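Local coordinates for putative hydrolase (Bacteroides ovatus, PDB 4HBS), which is of unknown biochemical function but is probably a hydrolase, built as a five-bladed beta-propeller related to the beta-fructosidase clan, at residues S74-Y80 / C92-S98; F79-I83 / Y128-R132; Y262-D266 / N285-I289; H220-Y224 / Y277-A283. All coordinates share one frame. Residues are numbered along the deposited sequence.

The four contacts form two pairs in different parts of the propeller. Interactions 1 and 2, with centres 9 Å apart, share F79 and Y80 on strand 79-80 and touch directly, S93 OG lying 2.9 Å from V131 O. Interactions 3 and 4, with centres 10 Å apart, meet where Y262 OH lies 3.1 Å from H220 NE2; their segments alternate along the chain, 220-224, 262-266, 277-283, 285-289, around the blade that runs from strand 227-230 to strand 271-274. The first pair closes before the second opens, and the centres of interactions 1 and 3 are 34 Å apart on opposite sides of the chain's centre. The two pairs thus lie in separate regions of the propeller, each a local cluster of touching segments.

Interaction 1: S74-Y80 / C92-S98; sequences SFNDSFY and CSFPRNS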
loop_
_atom_site.group_PDB
_atom_site.type_symbol
_atom_site.label_atom_id
_atom_site.label_comp_id
_atom_site.label_asym_id
_atom_site.label_seq_id
_atom_site.Cartn_x
_atom_site.Cartn_y
_atom_site.Cartn_z
ATOM N N SER A 74 -1.900 -0.101 -7.400
ATOM C CA SER A 74 -0.687 0.662 -7.718
ATOM C C SER A 74 0.508 0.007 -7.062
ATOM O O SER A 74 0.398 -0.525 -5.952
ATOM C CB SER A 74 -0.792 2.123 -7.298
ATOM O OG SER A 74 -0.862 2.313 -5.900
ATOM N N PHE A 75 1.651 0.033 -7.749
ATOM C CA PHE A 75 2.884 -0.568 -7.263
ATOM C C PHE A 75 3.992 0.413 -7.347
ATOM O O PHE A 75 3.954 1.332 -8.168
ATOM C CB PHE A 75 3.256 -1.829 -8.075
ATOM C CG PHE A 75 2.133 -2.833 -8.184
ATOM C CD1 PHE A 75 1.142 -2.687 -9.146
ATOM C CD2 PHE A 75 2.034 -3.896 -7.288
ATOM C CE1 PHE A 75 0.064 -3.563 -9.200
ATOM C CE2 PHE A 75 0.943 -4.774 -7.345
ATOM C CZ PHE A 75 -0.029 -4.603 -8.309
ATOM N N ASN A 76 5.012 0.195 -6.513
ATOM C CA ASN A 76 6.231 0.985 -6.459
ATOM C C ASN A 76 7.246 0.163 -7.252
ATOM O O ASN A 76 6.851 -0.408 -8.287
ATOM C CB ASN A 76 6.615 1.263 -4.983
ATOM C CG ASN A 76 5.669 2.206 -4.272
ATOM O OD1 ASN A 76 4.927 2.966 -4.887
ATOM N ND2 ASN A 76 5.666 2.175 -2.950
ATOM N N ASP A 77 8.518 0.076 -6.820
ATOM C CA ASP A 77 9.532 -0.647 -7.574
ATOM C C ASP A 77 9.077 -2.081 -7.837
ATOM O O ASP A 77 8.868 -2.821 -6.881
ATOM C CB ASP A 77 10.862 -0.621 -6.834
ATOM C CG ASP A 77 11.527 0.731 -6.716
ATOM O OD1 ASP A 77 10.950 1.728 -7.207
ATOM O OD2 ASP A 77 12.620 0.804 -6.109
ATOM N N SER A 78 8.830 -2.442 -9.130
ATOM C CA SER A 78 8.347 -3.772 -9.519
ATOM C C SER A 78 9.133 -4.368 -10.671
ATOM O O SER A 78 9.534 -3.641 -11.561
ATOM C CB SER A 78 6.882 -3.700 -9.940
ATOM O OG SER A 78 6.026 -3.327 -8.878
ATOM N N PHE A 79 9.286 -5.711 -10.679
ATOM C CA PHE A 79 9.957 -6.454 -11.742
ATOM C C PHE A 79 8.959 -6.822 -12.840
ATOM O O PHE A 79 7.956 -7.475 -12.569
ATOM C CB PHE A 79 10.600 -7.746 -11.219
ATOM C CG PHE A 79 11.763 -7.551 -10.293
ATOM C CD1 PHE A 79 12.958 -7.021 -10.756
ATOM C CD2 PHE A 79 11.688 -7.943 -8.963
ATOM C CE1 PHE A 79 14.039 -6.830 -9.888
ATOM C CE2 PHE A 79 12.771 -7.757 -8.100
ATOM C CZ PHE A 79 13.939 -7.199 -8.568
ATOM N N TYR A 80 9.259 -6.424 -14.074
ATOM C CA TYR A 80 8.477 -6.739 -15.249
ATOM C C TYR A 80 9.379 -7.490 -16.153
ATOM O O TYR A 80 10.408 -6.949 -16.526
ATOM C CB TYR A 80 7.981 -5.467 -15.906
ATOM C CG TYR A 80 6.749 -4.911 -15.249
ATOM C CD1 TYR A 80 6.845 -4.008 -14.199
ATOM C CD2 TYR A 80 5.478 -5.279 -15.681
ATOM C CE1 TYR A 80 5.706 -3.478 -13.595
ATOM C CE2 TYR A 80 4.334 -4.710 -15.128
ATOM C CZ TYR A 80 4.450 -3.821 -14.072
ATOM O OH TYR A 80 3.330 -3.316 -13.460
ATOM N N CYS A 92 14.473 -8.960 -16.278
ATOM C CA CYS A 92 13.408 -8.044 -15.848
ATOM C C CYS A 92 13.828 -6.587 -15.875
ATOM O O CYS A 92 15.000 -6.254 -15.753
ATOM C CB CYS A 92 12.922 -8.413 -14.447
ATOM S SG CYS A 92 12.043 -9.990 -14.350
ATOM N N SER A 93 12.817 -5.729 -15.923
ATOM C CA SER A 93 12.890 -4.280 -15.838
ATOM C C SER A 93 12.549 -3.947 -14.420
ATOM O O SER A 93 11.835 -4.726 -13.807
ATOM C CB SER A 93 11.851 -3.668 -16.763
ATOM O OG SER A 93 12.344 -2.522 -17.435
ATOM N N PHE A 94 12.940 -2.794 -13.896
ATOM C CA PHE A 94 12.572 -2.461 -12.526
ATOM C C PHE A 94 11.949 -1.051 -12.455
ATOM O O PHE A 94 12.455 -0.190 -11.710
ATOM C CB PHE A 94 13.805 -2.623 -11.604
ATOM C CG PHE A 94 13.516 -2.864 -10.131
ATOM C CD1 PHE A 94 12.569 -3.805 -9.733
ATOM C CD2 PHE A 94 14.245 -2.210 -9.143
ATOM C CE1 PHE A 94 12.319 -4.035 -8.390
ATOM C CE2 PHE A 94 14.011 -2.472 -7.791
ATOM C CZ PHE A 94 13.073 -3.400 -7.424
ATOM N N PRO A 95 10.797 -0.819 -13.171
ATOM C CA PRO A 95 10.131 0.498 -13.123
ATOM C C PRO A 95 9.862 1.013 -11.712
ATOM O O PRO A 95 9.515 0.228 -10.839
ATOM C CB PRO A 95 8.801 0.240 -13.859
ATOM C CG PRO A 95 8.659 -1.211 -13.923
ATOM C CD PRO A 95 10.047 -1.717 -14.063
ATOM N N ARG A 96 9.977 2.336 -11.502
ATOM C CA ARG A 96 9.758 2.925 -10.174
ATOM C C ARG A 96 8.309 2.894 -9.738
ATOM O O ARG A 96 8.054 2.923 -8.542
ATOM C CB ARG A 96 10.343 4.346 -10.076
ATOM C CG ARG A 96 11.850 4.400 -10.363
ATOM C CD ARG A 96 12.652 3.208 -9.793
ATOM N NE ARG A 96 13.982 3.587 -9.284
ATOM C CZ ARG A 96 14.352 3.595 -8.002
ATOM N NH1 ARG A 96 13.491 3.263 -7.051
ATOM N NH2 ARG A 96 15.584 3.956 -7.660
ATOM N N ASN A 97 7.385 2.746 -10.663
ATOM C CA ASN A 97 5.979 2.596 -10.332
ATOM C C ASN A 97 5.219 2.098 -11.546
ATOM O O ASN A 97 5.679 2.234 -12.685
ATOM C CB ASN A 97 5.354 3.896 -9.791
ATOM C CG ASN A 97 5.535 5.079 -10.693
ATOM O OD1 ASN A 97 5.060 5.084 -11.820
ATOM N ND2 ASN A 97 6.257 6.106 -10.245
ATOM N N SER A 98 4.060 1.525 -11.292
ATOM C CA SER A 98 3.198 0.991 -12.331
ATOM C C SER A 98 1.826 0.797 -11.764
ATOM O O SER A 98 1.652 0.869 -10.541
ATOM C CB SER A 98 3.748 -0.326 -12.875
ATOM O OG SER A 98 4.005 -1.268 -11.850
#
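This is a buried antiparallel pairing interrupted by a loop-like middle, where strand 71-75 of one propeller blade meets its neighbour 98-102 and continues into the extension formed by strands 79-80 and 88-93. Both ends are hydrogen-bonded pairs: F75 N to S98 O is 2.9 Å and S98 N to F75 O 3.1 Å, while Y80 N to S93 O is 3.1 Å and S93 N to Y80 O 2.8 Å. The register is the same at both ends, so the irregular middle inserts no extra residue on either side; there S78 N donates to P95 O at 3.2 Å, and D77 CA and F94 CA make CA-H...O contacts. F75, Y80, S93 and S98 share a face, on which Y80 OH and S98 OG hydrogen-bond at 2.7 Å and Y80 CD1 packs on P95 CG at 3.3 Å. Elsewhere the F79 and F94 rings form an offset stack (centroids 4.3 Å apart, planes at 26°), and D77 CB lies over the F94 ring, 4.0 Å from its centroid. D77 OD2 and R96 NH1 form a salt bridge of 2.8 Å. D77 OD1 also accepts from W159 NE1, and R96 NE donates to D153 O. The charges of D77 and R96 are thus compensated within the contact, with further bonds outside, while aromatic packing and side-chain bonds supplement a backbone ladder that is broken in the middle.

Interaction 2: F79-I83 / Y128-R132; sequences FYGVI and YYQVR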
loop_
_atom_site.group_PDB
_atom_site.type_symbol
_atom_site.label_atom_id
_atom_site.label_comp_id
_atom_site.label_asym_id
_atom_site.label_seq_id
_atom_site.Cartn_x
_atom_site.Cartn_y
_atom_site.Cartn_z
ATOM N N PHE A 79 9.286 -5.711 -10.679
ATOM C CA PHE A 79 9.957 -6.454 -11.742
ATOM C C PHE A 79 8.959 -6.822 -12.840
ATOM O O PHE A 79 7.956 -7.475 -12.569
ATOM C CB PHE A 79 10.600 -7.746 -11.219
ATOM C CG PHE A 79 11.763 -7.551 -10.293
ATOM C CD1 PHE A 79 12.958 -7.021 -10.756
ATOM C CD2 PHE A 79 11.688 -7.943 -8.963
ATOM C CE1 PHE A 79 14.039 -6.830 -9.888
ATOM C CE2 PHE A 79 12.771 -7.757 -8.100
ATOM C CZ PHE A 79 13.939 -7.199 -8.568
ATOM N N TYR A 80 9.259 -6.424 -14.074
ATOM C CA TYR A 80 8.477 -6.739 -15.249
ATOM C C TYR A 80 9.379 -7.490 -16.153
ATOM O O TYR A 80 10.408 -6.949 -16.526
ATOM C CB TYR A 80 7.981 -5.467 -15.906
ATOM C CG TYR A 80 6.749 -4.911 -15.249
ATOM C CD1 TYR A 80 6.845 -4.008 -14.199
ATOM C CD2 TYR A 80 5.478 -5.279 -15.681
ATOM C CE1 TYR A 80 5.706 -3.478 -13.595
ATOM C CE2 TYR A 80 4.334 -4.710 -15.128
ATOM C CZ TYR A 80 4.450 -3.821 -14.072
ATOM O OH TYR A 80 3.330 -3.316 -13.460
ATOM N N GLY A 81 9.055 -8.744 -16.450
ATOM C CA GLY A 81 9.905 -9.568 -17.289
ATOM C C GLY A 81 9.537 -11.031 -17.293
ATOM O O GLY A 81 8.355 -11.373 -17.336
ATOM N N VAL A 82 10.554 -11.900 -17.215
ATOM C CA VAL A 82 10.409 -13.349 -17.349
ATOM C C VAL A 82 10.846 -14.127 -16.086
ATOM O O VAL A 82 11.917 -13.866 -15.542
ATOM C CB VAL A 82 11.254 -13.779 -18.592
ATOM C CG1 VAL A 82 11.530 -15.276 -18.606
ATOM C CG2 VAL A 82 10.564 -13.357 -19.880
ATOM N N ILE A 83 10.028 -15.121 -15.668
ATOM C CA ILE A 83 10.360 -16.036 -14.559
ATOM C C ILE A 83 10.584 -17.397 -15.194
ATOM O O ILE A 83 9.712 -17.884 -15.925
ATOM C CB ILE A 83 9.291 -16.107 -13.455
ATOM C CG1 ILE A 83 8.967 -14.726 -12.861
ATOM C CG2 ILE A 83 9.691 -17.095 -12.391
ATOM C CD1 ILE A 83 10.076 -14.047 -12.149
ATOM N N TYR A 128 11.883 -8.476 -23.361
ATOM C CA TYR A 128 10.562 -9.110 -23.484
ATOM C C TYR A 128 9.730 -8.924 -22.219
ATOM O O TYR A 128 10.141 -9.327 -21.134
ATOM C CB TYR A 128 10.713 -10.596 -23.792
ATOM C CG TYR A 128 9.425 -11.297 -24.146
ATOM C CD1 TYR A 128 8.676 -10.903 -25.249
ATOM C CD2 TYR A 128 9.030 -12.445 -23.472
ATOM C CE1 TYR A 128 7.531 -11.597 -25.634
ATOM C CE2 TYR A 128 7.913 -13.172 -23.873
ATOM C CZ TYR A 128 7.157 -12.741 -24.952
ATOM O OH TYR A 128 6.029 -13.437 -25.346
ATOM N N TYR A 129 8.571 -8.281 -22.373
ATOM C CA TYR A 129 7.613 -7.977 -21.321
ATOM C C TYR A 129 8.215 -7.101 -20.213
ATOM O O TYR A 129 7.664 -7.038 -19.115
ATOM C CB TYR A 129 6.958 -9.252 -20.783
ATOM C CG TYR A 129 5.715 -9.607 -21.572
ATOM C CD1 TYR A 129 5.801 -10.311 -22.762
ATOM C CD2 TYR A 129 4.459 -9.171 -21.162
ATOM C CE1 TYR A 129 4.662 -10.626 -23.501
ATOM C CE2 TYR A 129 3.315 -9.476 -21.891
ATOM C CZ TYR A 129 3.417 -10.204 -23.063
ATOM O OH TYR A 129 2.289 -10.517 -23.801
ATOM N N GLN A 130 9.257 -6.311 -20.561
ATOM C CA GLN A 130 9.874 -5.330 -19.672
ATOM C C GLN A 130 9.060 -4.041 -19.818
ATOM O O GLN A 130 8.456 -3.812 -20.870
ATOM C CB GLN A 130 11.350 -5.143 -20.017
ATOM C CG GLN A 130 12.175 -6.364 -19.620
ATOM C CD GLN A 130 13.648 -6.117 -19.585
ATOM O OE1 GLN A 130 14.114 -4.987 -19.473
ATOM N NE2 GLN A 130 14.419 -7.174 -19.698
ATOM N N VAL A 131 8.948 -3.261 -18.734
ATOM C CA VAL A 131 8.095 -2.081 -18.671
ATOM C C VAL A 131 8.877 -0.852 -18.220
ATOM O O VAL A 131 9.936 -0.984 -17.609
ATOM C CB VAL A 131 6.941 -2.434 -17.694
ATOM C CG1 VAL A 131 6.132 -1.215 -17.265
ATOM C CG2 VAL A 131 6.038 -3.502 -18.305
ATOM N N ARG A 132 8.356 0.344 -18.569
ATOM C CA ARG A 132 8.900 1.642 -18.169
ATOM C C ARG A 132 8.079 2.219 -17.004
ATOM O O ARG A 132 6.895 1.904 -16.877
ATOM C CB ARG A 132 8.848 2.620 -19.336
ATOM C CG ARG A 132 9.417 2.081 -20.619
ATOM C CD ARG A 132 9.454 3.162 -21.661
ATOM N NE ARG A 132 10.092 2.711 -22.896
ATOM C CZ ARG A 132 9.502 2.008 -23.861
ATOM N NH1 ARG A 132 8.231 1.640 -23.746
ATOM N NH2 ARG A 132 10.181 1.664 -24.949
#
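The aromatic ring of Y80 is overlapped by V131, whose CB sits 3.9 Å from the ring centroid and only 25° off the ring normal, a CH-pi contact over the face. Y80 CD2 and V131 CG2 are as close as 3.2 Å. Both CA-to-CB bonds point at the opposing segment, so the packing follows from the backbone placement, with the touching parts running nearly antiparallel (164° between end-to-end directions) and the Y80 and Q130 CA atoms 4.8 Å apart. Yet the segments share no hydrogen bond: G81 N and Y129 O lie 3.5 Å apart at a poor angle, and the best polar approach is a CA-H...O contact from Q130 CA to Y80 O, 3.6 Å with 162° at the hydrogen. The backbone torsions are consistent with this: Y129 is left-handed (60/26) and G81, at 168/-137, makes the corner between strands 79-80 and 82-84. Against this corner of the propeller packs 128-132, a loop running into strand 131-132, which pairs with strand 116-117. Beyond the corner V82 CG2 reaches the edge of the Y128 ring, with CD2 at 4.0 Å. Stronger polar links lie outside, where Y80 OH bonds S98 OG and V131 O accepts from S93 OG. Cohesion between these segments, which bury 279 Å², therefore depends on apolar and CH-pi packing, with the polar groups of Y80 and V131 served through segment 92-98.

Interaction 3: Y262-D266 / N285-I289; sequences YYVAD and NSTII
Segment 262-266 is extended through A265 (phi/psi from -83/105 at Y263 to -128/144 at V264), the end of strand 260-265, whereas 285-289 is irregular: N285 at -70/-21, S286 at -97/32, T287 extended at -59/135, I288 at -98/5 and I289 extended at -110/173. The backbones approach at one point, A265 CA to S286 CA 4.8 Å, and then diverge; Y263 CA and I288 CA are already 9.0 Å apart. The CB atoms of A265, S286 and I288 all point toward the opposing segment. With chi1 of -41° (m), S286 brings its OG to A265 N for a 2.8 Å hydrogen bond, N-H...O angle 159°, and within 3.3 Å of V264 CA and 3.5 Å of A265 CB. The same OG bonds D282 O one helical turn back, so the hydroxyl, accepting from the strand, can donate to the helix. A265 CB also stands 3.9 Å from N285 O. Y263, with chi1 t and chi2 56°, turns its ring so that CD2 meets I288 CG2 at 4.2 Å, near the ring plane; I288 is p,t. The contact buries 202 Å². Y263 pairs by backbone with V248 of strand 245-251, while I288 bonds V246 of that strand. The result is a side-chain tie between a strand end and the connection from helix 280-285 to strand 298-303, part of the inter-blade linkage of a beta-propeller.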
loop_
_atom_site.group_PDB
_atom_site.type_symbol
_atom_site.label_atom_id
_atom_site.label_comp_id
_atom_site.label_asym_id
_atom_site.label_seq_id
_atom_site.Cartn_x
_atom_site.Cartn_y
_atom_site.Cartn_z
ATOM N N TYR A 262 -4.291 20.918 8.920
ATOM C CA TYR A 262 -3.489 19.973 9.679
ATOM C C TYR A 262 -3.835 19.993 11.151
ATOM O O TYR A 262 -3.914 21.066 11.742
ATOM C CB TYR A 262 -1.994 20.334 9.476
ATOM C CG TYR A 262 -1.625 20.476 8.011
ATOM C CD1 TYR A 262 -1.814 21.680 7.338
ATOM C CD2 TYR A 262 -1.169 19.387 7.278
ATOM C CE1 TYR A 262 -1.564 21.794 5.973
ATOM C CE2 TYR A 262 -0.893 19.495 5.914
ATOM C CZ TYR A 262 -1.075 20.708 5.269
ATOM O OH TYR A 262 -0.821 20.850 3.926
ATOM N N TYR A 263 -4.027 18.807 11.748
ATOM C CA TYR A 263 -4.301 18.668 13.180
ATOM C C TYR A 263 -2.939 18.706 13.854
ATOM O O TYR A 263 -2.134 17.777 13.689
ATOM C CB TYR A 263 -5.067 17.363 13.444
ATOM C CG TYR A 263 -5.817 17.266 14.754
ATOM C CD1 TYR A 263 -6.766 18.225 15.111
ATOM C CD2 TYR A 263 -5.743 16.114 15.534
ATOM C CE1 TYR A 263 -7.552 18.078 16.253
ATOM C CE2 TYR A 263 -6.493 15.976 16.699
ATOM C CZ TYR A 263 -7.417 16.948 17.044
ATOM O OH TYR A 263 -8.161 16.822 18.194
ATOM N N VAL A 264 -2.628 19.843 14.493
ATOM C CA VAL A 264 -1.332 20.092 15.115
ATOM C C VAL A 264 -1.562 20.530 16.561
ATOM O O VAL A 264 -2.539 21.222 16.850
ATOM C CB VAL A 264 -0.474 21.096 14.285
ATOM C CG1 VAL A 264 -1.215 22.383 14.006
ATOM C CG2 VAL A 264 0.872 21.384 14.944
ATOM N N ALA A 265 -0.656 20.099 17.457
ATOM C CA ALA A 265 -0.735 20.309 18.895
ATOM C C ALA A 265 0.076 21.505 19.373
ATOM O O ALA A 265 1.274 21.595 19.088
ATOM C CB ALA A 265 -0.249 19.064 19.610
ATOM N N ASP A 266 -0.569 22.387 20.173
ATOM C CA ASP A 266 0.056 23.565 20.797
ATOM C C ASP A 266 1.048 23.086 21.902
ATOM O O ASP A 266 1.034 21.891 22.242
ATOM C CB ASP A 266 -1.046 24.489 21.390
ATOM N N ASN A 285 5.018 16.101 17.719
ATOM C CA ASN A 285 4.400 16.444 19.020
ATOM C C ASN A 285 2.872 16.225 18.976
ATOM O O ASN A 285 2.246 16.090 20.026
ATOM C CB ASN A 285 4.682 17.914 19.418
ATOM C CG ASN A 285 6.142 18.245 19.610
ATOM O OD1 ASN A 285 6.935 17.418 20.079
ATOM N ND2 ASN A 285 6.530 19.476 19.277
ATOM N N SER A 286 2.285 16.215 17.750
ATOM C CA SER A 286 0.857 16.039 17.468
ATOM C C SER A 286 0.492 14.582 17.100
ATOM O O SER A 286 -0.402 14.368 16.275
ATOM C CB SER A 286 0.468 16.953 16.309
ATOM O OG SER A 286 1.100 18.211 16.442
ATOM N N THR A 287 1.198 13.583 17.675
ATOM C CA THR A 287 0.906 12.169 17.403
ATOM C C THR A 287 -0.554 11.846 17.812
ATOM O O THR A 287 -0.987 12.293 18.879
ATOM C CB THR A 287 1.920 11.242 18.111
ATOM O OG1 THR A 287 1.689 9.908 17.670
ATOM C CG2 THR A 287 1.833 11.288 19.638
ATOM N N ILE A 288 -1.317 11.121 16.957
ATOM C CA ILE A 288 -2.709 10.778 17.271
ATOM C C ILE A 288 -2.829 9.343 17.843
ATOM O O ILE A 288 -3.939 8.921 18.125
ATOM C CB ILE A 288 -3.692 11.036 16.086
ATOM C CG1 ILE A 288 -3.469 10.103 14.879
ATOM C CG2 ILE A 288 -3.621 12.508 15.666
ATOM C CD1 ILE A 288 -4.622 10.037 13.970
ATOM N N ILE A 289 -1.704 8.642 18.080
ATOM C CA ILE A 289 -1.660 7.311 18.728
ATOM C C ILE A 289 -1.034 7.546 20.114
ATOM O O ILE A 289 -0.570 8.667 20.357
ATOM C CB ILE A 289 -0.872 6.272 17.868
ATOM C CG1 ILE A 289 0.545 6.771 17.487
ATOM C CG2 ILE A 289 -1.659 5.944 16.636
ATOM C CD1 ILE A 289 1.473 5.715 17.036
#

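Interaction 4: H220-Y224 / Y277-A283; sequences HTLGY and YPSTQDA
Neither 220-224 nor 277-279 is regular; helix 280-285 starts at T280, and the segments stay well separated, with CA distances of 7.9 Å for H220 to Y277 and 7.0 Å for L222 to T280. Y277 (chi1 t, chi2 76°) spans the gap. Its OH accepts from L222 N at 2.9 Å and 165°, and more weakly from T221 N at 3.0 Å and 125°, so two successive amides converge on one hydroxyl. H220 (chi1 m, chi2 -6°) stacks face-to-face on the Y277 ring, centroids 3.9 Å apart and planes at 16°, and its NE2 bonds Y262 OH. These segments belong to connections before and after one blade of the five-bladed propeller: 220-224 leads from strand 210-218 to 227-230, and 277-283 follows strand 271-274. At the helix start S279 is the N-cap; its OG accepts from D282 N at 3.1 Å and makes a weak bond to D282 OD2 at 2.9 Å, while A283 N donates to S279 O at 2.8 Å. D282 O is taken by S286 OG. L222 (m,t) packs its CD1 3.5 Å from A283 CB and 3.8 Å from Y277 CZ; Y224 CE2 approaches Y277 CE1 at 4.0 Å.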
loop_
_atom_site.group_PDB
_atom_site.type_symbol
_atom_site.label_atom_id
_atom_site.label_comp_id
_atom_site.label_asym_id
_atom_site.label_seq_id
_atom_site.Cartn_x
_atom_site.Cartn_y
_atom_site.Cartn_z
ATOM N N HIS A 220 6.152 19.184 0.538
ATOM C CA HIS A 220 6.108 18.745 1.913
ATOM C C HIS A 220 7.033 17.580 2.157
ATOM O O HIS A 220 7.081 16.630 1.374
ATOM C CB HIS A 220 4.667 18.327 2.317
ATOM C CG HIS A 220 3.636 19.417 2.270
ATOM N ND1 HIS A 220 3.971 20.742 2.014
ATOM C CD2 HIS A 220 2.295 19.341 2.439
ATOM C CE1 HIS A 220 2.831 21.413 2.020
ATOM N NE2 HIS A 220 1.797 20.609 2.263
ATOM N N THR A 221 7.669 17.617 3.319
ATOM C CA THR A 221 8.592 16.601 3.818
ATOM C C THR A 221 7.767 15.405 4.354
ATOM O O THR A 221 8.149 14.256 4.143
ATOM C CB THR A 221 9.512 17.281 4.869
ATOM O OG1 THR A 221 10.632 17.787 4.161
ATOM C CG2 THR A 221 9.948 16.357 6.011
ATOM N N LEU A 222 6.643 15.695 5.045
ATOM C CA LEU A 222 5.747 14.689 5.606
ATOM C C LEU A 222 4.813 14.180 4.497
ATOM O O LEU A 222 4.394 14.954 3.632
ATOM C CB LEU A 222 4.933 15.291 6.773
ATOM C CG LEU A 222 5.742 15.920 7.927
ATOM C CD1 LEU A 222 4.905 16.923 8.696
ATOM C CD2 LEU A 222 6.276 14.857 8.869
ATOM N N GLY A 223 4.510 12.890 4.520
ATOM C CA GLY A 223 3.675 12.264 3.506
ATOM C C GLY A 223 2.203 12.209 3.832
ATOM O O GLY A 223 1.631 11.121 3.799
ATOM N N TYR A 224 1.559 13.365 4.160
ATOM C CA TYR A 224 0.115 13.387 4.452
ATOM C C TYR A 224 -0.630 12.869 3.246
ATOM O O TYR A 224 -0.429 13.389 2.146
ATOM C CB TYR A 224 -0.384 14.788 4.809
ATOM C CG TYR A 224 0.050 15.272 6.170
ATOM C CD1 TYR A 224 -0.553 14.793 7.325
ATOM C CD2 TYR A 224 1.001 16.285 6.301
ATOM C CE1 TYR A 224 -0.203 15.285 8.584
ATOM C CE2 TYR A 224 1.366 16.777 7.553
ATOM C CZ TYR A 224 0.769 16.265 8.696
ATOM O OH TYR A 224 1.090 16.750 9.943
ATOM N N TYR A 277 1.047 24.218 6.919
ATOM C CA TYR A 277 1.757 22.937 6.952
ATOM C C TYR A 277 2.703 22.931 8.164
ATOM O O TYR A 277 3.482 23.871 8.313
ATOM C CB TYR A 277 2.528 22.724 5.643
ATOM C CG TYR A 277 3.504 21.571 5.695
ATOM C CD1 TYR A 277 3.062 20.251 5.621
ATOM C CD2 TYR A 277 4.870 21.795 5.834
ATOM C CE1 TYR A 277 3.957 19.184 5.677
ATOM C CE2 TYR A 277 5.775 20.735 5.889
ATOM C CZ TYR A 277 5.315 19.433 5.812
ATOM O OH TYR A 277 6.204 18.395 5.873
ATOM N N PRO A 278 2.622 21.931 9.067
ATOM C CA PRO A 278 3.451 21.977 10.276
ATOM C C PRO A 278 4.895 21.592 10.057
ATOM O O PRO A 278 5.203 20.835 9.138
ATOM C CB PRO A 278 2.774 20.943 11.184
ATOM C CG PRO A 278 2.241 19.954 10.246
ATOM C CD PRO A 278 1.728 20.757 9.093
ATOM N N SER A 279 5.776 22.034 10.963
ATOM C CA SER A 279 7.167 21.601 10.932
ATOM C C SER A 279 7.193 20.131 11.349
ATOM O O SER A 279 6.290 19.693 12.064
ATOM C CB SER A 279 8.016 22.447 11.877
ATOM O OG SER A 279 7.657 22.207 13.227
ATOM N N THR A 280 8.186 19.366 10.895
ATOM C CA THR A 280 8.304 17.941 11.268
ATOM C C THR A 280 8.268 17.790 12.815
ATOM O O THR A 280 7.539 16.944 13.332
ATOM C CB THR A 280 9.569 17.348 10.645
ATOM O OG1 THR A 280 9.320 17.175 9.252
ATOM C CG2 THR A 280 9.979 16.022 11.272
ATOM N N GLN A 281 9.021 18.655 13.531
ATOM C CA GLN A 281 9.076 18.691 14.998
ATOM C C GLN A 281 7.663 18.820 15.578
ATOM O O GLN A 281 7.311 18.070 16.490
ATOM C CB GLN A 281 9.955 19.876 15.443
ATOM C CG GLN A 281 10.225 19.975 16.941
ATOM C CD GLN A 281 10.959 21.266 17.260
ATOM O OE1 GLN A 281 12.096 21.487 16.807
ATOM N NE2 GLN A 281 10.317 22.169 18.012
ATOM N N ASP A 282 6.848 19.753 15.020
ATOM C CA ASP A 282 5.470 19.969 15.470
ATOM C C ASP A 282 4.546 18.822 15.087
ATOM O O ASP A 282 3.674 18.478 15.879
ATOM C CB ASP A 282 4.908 21.283 14.933
ATOM C CG ASP A 282 5.485 22.505 15.618
ATOM O OD1 ASP A 282 5.694 22.455 16.862
ATOM O OD2 ASP A 282 5.692 23.525 14.926
ATOM N N ALA A 283 4.710 18.226 13.896
ATOM C CA ALA A 283 3.869 17.091 13.499
ATOM C C ALA A 283 4.098 15.883 14.450
ATOM O O ALA A 283 3.135 15.203 14.793
ATOM C CB ALA A 283 4.154 16.698 12.057
#